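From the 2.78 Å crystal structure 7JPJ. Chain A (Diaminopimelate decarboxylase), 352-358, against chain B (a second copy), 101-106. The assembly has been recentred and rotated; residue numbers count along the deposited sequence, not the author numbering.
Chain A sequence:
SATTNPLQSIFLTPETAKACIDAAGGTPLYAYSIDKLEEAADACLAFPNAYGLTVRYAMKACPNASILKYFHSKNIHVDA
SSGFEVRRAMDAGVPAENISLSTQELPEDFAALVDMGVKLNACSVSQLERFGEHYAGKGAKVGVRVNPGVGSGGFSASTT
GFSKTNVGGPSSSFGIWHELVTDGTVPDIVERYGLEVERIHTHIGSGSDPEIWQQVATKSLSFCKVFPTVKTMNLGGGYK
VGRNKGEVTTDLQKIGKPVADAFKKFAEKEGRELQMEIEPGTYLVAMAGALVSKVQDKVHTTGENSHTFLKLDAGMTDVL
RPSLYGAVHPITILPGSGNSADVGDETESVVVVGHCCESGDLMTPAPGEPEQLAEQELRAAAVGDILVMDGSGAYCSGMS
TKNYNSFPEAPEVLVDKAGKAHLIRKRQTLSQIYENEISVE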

ATOM      1  N   VAL A 352      -9.081  16.884   3.051  1.00 19.85           N
ATOM      2  CA  VAL A 352      -9.765  15.595   3.109  1.00 18.83           C
ATOM      3  C   VAL A 352      -8.805  14.564   3.687  1.00 17.68           C
ATOM      4  O   VAL A 352      -7.701  14.371   3.164  1.00 16.92           O
ATOM      5  CB  VAL A 352     -10.275  15.164   1.725  1.00 17.84           C
ATOM      6  CG1 VAL A 352     -11.097  13.888   1.839  1.00 16.57           C
ATOM      7  CG2 VAL A 352     -11.098  16.279   1.098  1.00 19.23           C
ATOM      8  N   VAL A 353      -9.226  13.898   4.762  1.00 16.21           N
ATOM      9  CA  VAL A 353      -8.407  12.890   5.422  1.00 16.17           C
ATOM     10  C   VAL A 353      -9.147  11.559   5.414  1.00 15.75           C
ATOM     11  O   VAL A 353     -10.372  11.491   5.279  1.00 15.56           O
ATOM     12  CB  VAL A 353      -8.029  13.286   6.865  1.00 16.65           C
ATOM     13  CG1 VAL A 353      -7.276  14.610   6.880  1.00 17.21           C
ATOM     14  CG2 VAL A 353      -9.268  13.348   7.744  1.00 16.69           C
ATOM     15  N   GLY A 354      -8.369  10.480   5.573  1.00 17.40           N
ATOM     16  CA  GLY A 354      -8.923   9.144   5.593  1.00 16.67           C
ATOM     17  C   GLY A 354      -9.253   8.656   6.995  1.00 17.78           C
ATOM     18  O   GLY A 354      -8.913   9.279   8.000  1.00 19.20           O
ATOM     19  N   HIS A 355      -9.921   7.503   7.046  1.00 16.39           N
ATOM     20  CA  HIS A 355     -10.389   6.940   8.306  1.00 16.85           C
ATOM     21  C   HIS A 355      -9.327   6.133   9.045  1.00 17.35           C
ATOM     22  O   HIS A 355      -9.589   5.688  10.168  1.00 17.92           O
ATOM     23  CB  HIS A 355     -11.627   6.065   8.063  1.00 16.83           C
ATOM     24  CG  HIS A 355     -11.384   4.899   7.153  1.00 16.68           C
ATOM     25  ND1 HIS A 355     -12.330   3.919   6.935  1.00 16.83           N
ATOM     26  CD2 HIS A 355     -10.310   4.557   6.402  1.00 16.55           C
ATOM     27  CE1 HIS A 355     -11.847   3.025   6.091  1.00 16.77           C
ATOM     28  NE2 HIS A 355     -10.624   3.387   5.753  1.00 16.60           N
ATOM     29  N   CYS A 356      -8.148   5.928   8.462  1.00 18.40           N
ATOM     30  CA  CYS A 356      -7.105   5.170   9.141  1.00 20.40           C
ATOM     31  C   CYS A 356      -6.434   6.021  10.208  1.00 21.37           C
ATOM     32  O   CYS A 356      -6.183   7.212  10.008  1.00 20.87           O
ATOM     33  CB  CYS A 356      -6.057   4.670   8.148  1.00 19.89           C
ATOM     34  SG  CYS A 356      -6.693   3.552   6.898  1.00 18.83           S
ATOM     35  N   CYS A 357      -6.139   5.398  11.347  1.00 22.91           N
ATOM     36  CA  CYS A 357      -5.444   6.075  12.441  1.00 23.65           C
ATOM     37  C   CYS A 357      -3.958   6.170  12.089  1.00 23.31           C
ATOM     38  O   CYS A 357      -3.099   5.479  12.641  1.00 23.79           O
ATOM     39  CB  CYS A 357      -5.677   5.339  13.753  1.00 24.42           C
ATOM     40  SG  CYS A 357      -5.075   6.211  15.215  1.00 24.97           S
ATOM     41  N   GLU A 358      -3.664   7.049  11.133  1.00 23.16           N
ATOM     42  CA  GLU A 358      -2.301   7.234  10.652  1.00 22.59           C
ATOM     43  C   GLU A 358      -2.169   8.638  10.084  1.00 21.87           C
ATOM     44  O   GLU A 358      -3.026   9.073   9.310  1.00 21.19           O
ATOM     45  CB  GLU A 358      -1.948   6.190   9.592  1.00 22.15           C
ATOM     46  CG  GLU A 358      -0.651   6.466   8.862  1.00 21.56           C
ATOM     47  CD  GLU A 358       0.252   5.252   8.820  1.00 22.24           C
ATOM     48  OE1 GLU A 358       0.208   4.446   9.776  1.00 23.29           O
ATOM     49  OE2 GLU A 358       0.999   5.104   7.827  1.00 21.65           O
TER
ATOM     50  N   LEU B 101     -10.915   2.120  22.456  1.00 18.49           N
ATOM     51  CA  LEU B 101     -11.307   2.448  21.088  1.00 17.98           C
ATOM     52  C   LEU B 101     -11.008   3.917  20.817  1.00 18.31           C
ATOM     53  O   LEU B 101     -11.690   4.805  21.342  1.00 18.90           O
ATOM     54  CB  LEU B 101     -12.783   2.141  20.844  1.00 18.06           C
ATOM     55  CG  LEU B 101     -13.287   2.521  19.447  1.00 17.74           C
ATOM     56  CD1 LEU B 101     -12.424   1.882  18.367  1.00 17.23           C
ATOM     57  CD2 LEU B 101     -14.746   2.133  19.270  1.00 17.87           C
ATOM     58  N   SER B 102      -9.993   4.166  19.992  1.00 19.12           N
ATOM     59  CA  SER B 102      -9.650   5.506  19.514  1.00 19.56           C
ATOM     60  C   SER B 102      -9.602   5.434  17.990  1.00 19.11           C
ATOM     61  O   SER B 102      -8.637   4.914  17.422  1.00 18.81           O
ATOM     62  CB  SER B 102      -8.322   5.980  20.097  1.00 19.74           C
ATOM     63  OG  SER B 102      -8.186   5.583  21.451  1.00 19.95           O
ATOM     64  N   THR B 103     -10.636   5.952  17.326  1.00 18.56           N
ATOM     65  CA  THR B 103     -10.780   5.761  15.890  1.00 18.11           C
ATOM     66  C   THR B 103     -11.197   7.056  15.209  1.00 18.02           C
ATOM     67  O   THR B 103     -11.940   7.868  15.769  1.00 18.24           O
ATOM     68  CB  THR B 103     -11.805   4.657  15.569  1.00 17.87           C
ATOM     69  OG1 THR B 103     -11.979   4.560  14.150  1.00 17.85           O
ATOM     70  CG2 THR B 103     -13.149   4.952  16.225  1.00 18.12           C
ATOM     71  N   GLN B 104     -10.696   7.242  13.985  1.00 18.01           N
ATOM     72  CA  GLN B 104     -11.177   8.330  13.141  1.00 18.01           C
ATOM     73  C   GLN B 104     -12.642   8.142  12.782  1.00 18.20           C
ATOM     74  O   GLN B 104     -13.381   9.124  12.646  1.00 18.36           O
ATOM     75  CB  GLN B 104     -10.342   8.417  11.861  1.00 17.81           C
ATOM     76  CG  GLN B 104      -8.948   8.969  12.050  1.00 17.79           C
ATOM     77  CD  GLN B 104      -8.942  10.467  12.251  1.00 18.03           C
ATOM     78  OE1 GLN B 104      -9.195  10.957  13.351  1.00 18.20           O
ATOM     79  NE2 GLN B 104      -8.641  11.205  11.192  1.00 18.13           N
ATOM     80  N   GLU B 105     -13.076   6.893  12.629  1.00 18.79           N
ATOM     81  CA  GLU B 105     -14.411   6.557  12.149  1.00 18.73           C
ATOM     82  C   GLU B 105     -15.148   5.801  13.249  1.00 19.20           C
ATOM     83  O   GLU B 105     -14.876   4.620  13.492  1.00 19.22           O
ATOM     84  CB  GLU B 105     -14.332   5.734  10.867  1.00 18.43           C
ATOM     85  CG  GLU B 105     -15.673   5.204  10.388  1.00 18.51           C
ATOM     86  CD  GLU B 105     -15.531   4.112   9.347  1.00 18.45           C
ATOM     87  OE1 GLU B 105     -14.754   4.296   8.386  1.00 18.13           O
ATOM     88  OE2 GLU B 105     -16.193   3.063   9.497  1.00 18.70           O
ATOM     89  N   LEU B 106     -16.079   6.479  13.903  1.00 18.22           N
ATOM     90  CA  LEU B 106     -16.913   5.847  14.917  1.00 18.56           C
ATOM     91  C   LEU B 106     -17.877   4.869  14.257  1.00 18.90           C
ATOM     92  O   LEU B 106     -18.671   5.279  13.398  1.00 19.21           O
ATOM     93  CB  LEU B 106     -17.679   6.915  15.694  1.00 18.91           C
ATOM     94  CG  LEU B 106     -18.365   6.501  16.995  1.00 19.29           C
ATOM     95  CD1 LEU B 106     -17.335   6.079  18.032  1.00 19.22           C
ATOM     96  CD2 LEU B 106     -19.237   7.631  17.518  1.00 19.72           C
TER
HETATM   97  O   HOH W   1      -9.309   5.190  12.565  1.00 18.20           O

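This is a small, mostly loop-to-loop contact between two copies of one protein, held by one direct side-chain hydrogen bond and one water bridge, with the aliphatic part of a glutamine packed next to the water bridge.

The direct bond joins A:His355 to B:Glu105: ND1 of the histidine donates to OE1 of the glutamate over 2.9 Å, with an N-H...acceptor angle of 163°. The carboxylate oxygen lies at the ring edge, near the ring plane, where the N-H points, so distance and direction agree. A:His355 has chi1 in the p well and its CA-to-CB bond runs sideways to the partner loop; B:Glu105 starts toward A and extends through two t torsions to reach the ring. The other ring nitrogen, NE2, is hydrogen-bonded elsewhere in the structure, so both nitrogens are engaged.

The backbones come nearest at A:His355 and B:Gln104, whose CA atoms are 5.1 Å apart. Water 1 links their main chains, donating to A:His355 O at 2.5 Å and accepting from B:Gln104 N at 2.9 Å. A:His355 thus meets the other chain through both its ring and its carbonyl.

B:Gln104, its CB directed toward chain A, has the largest covered area of either stretch, 78 Å². Its CB sits 3.3 Å from A:His355 O and its CG 3.9 Å from A:Cys356 O, so its aliphatic carbons lie against the carbonyls of the opposing loop. With chi1 and chi2 both m, the side chain turns so that B:Gln104 NE2 lies 3.7 Å from A:Gly354 O and 4.1 Å from A:Val353 CG2. Its OE1 and NE2 are hydrogen-bonded elsewhere in the structure, and no hydrogen bond from this side chain crosses the contact.

Farther along, A:Cys357 SG approaches B:Ser102 O only to 4.4 Å, a looser contact. The rule to read is economy: one direct bond and one water bridge, with a glutamine side chain packing against the partner's carbonyls.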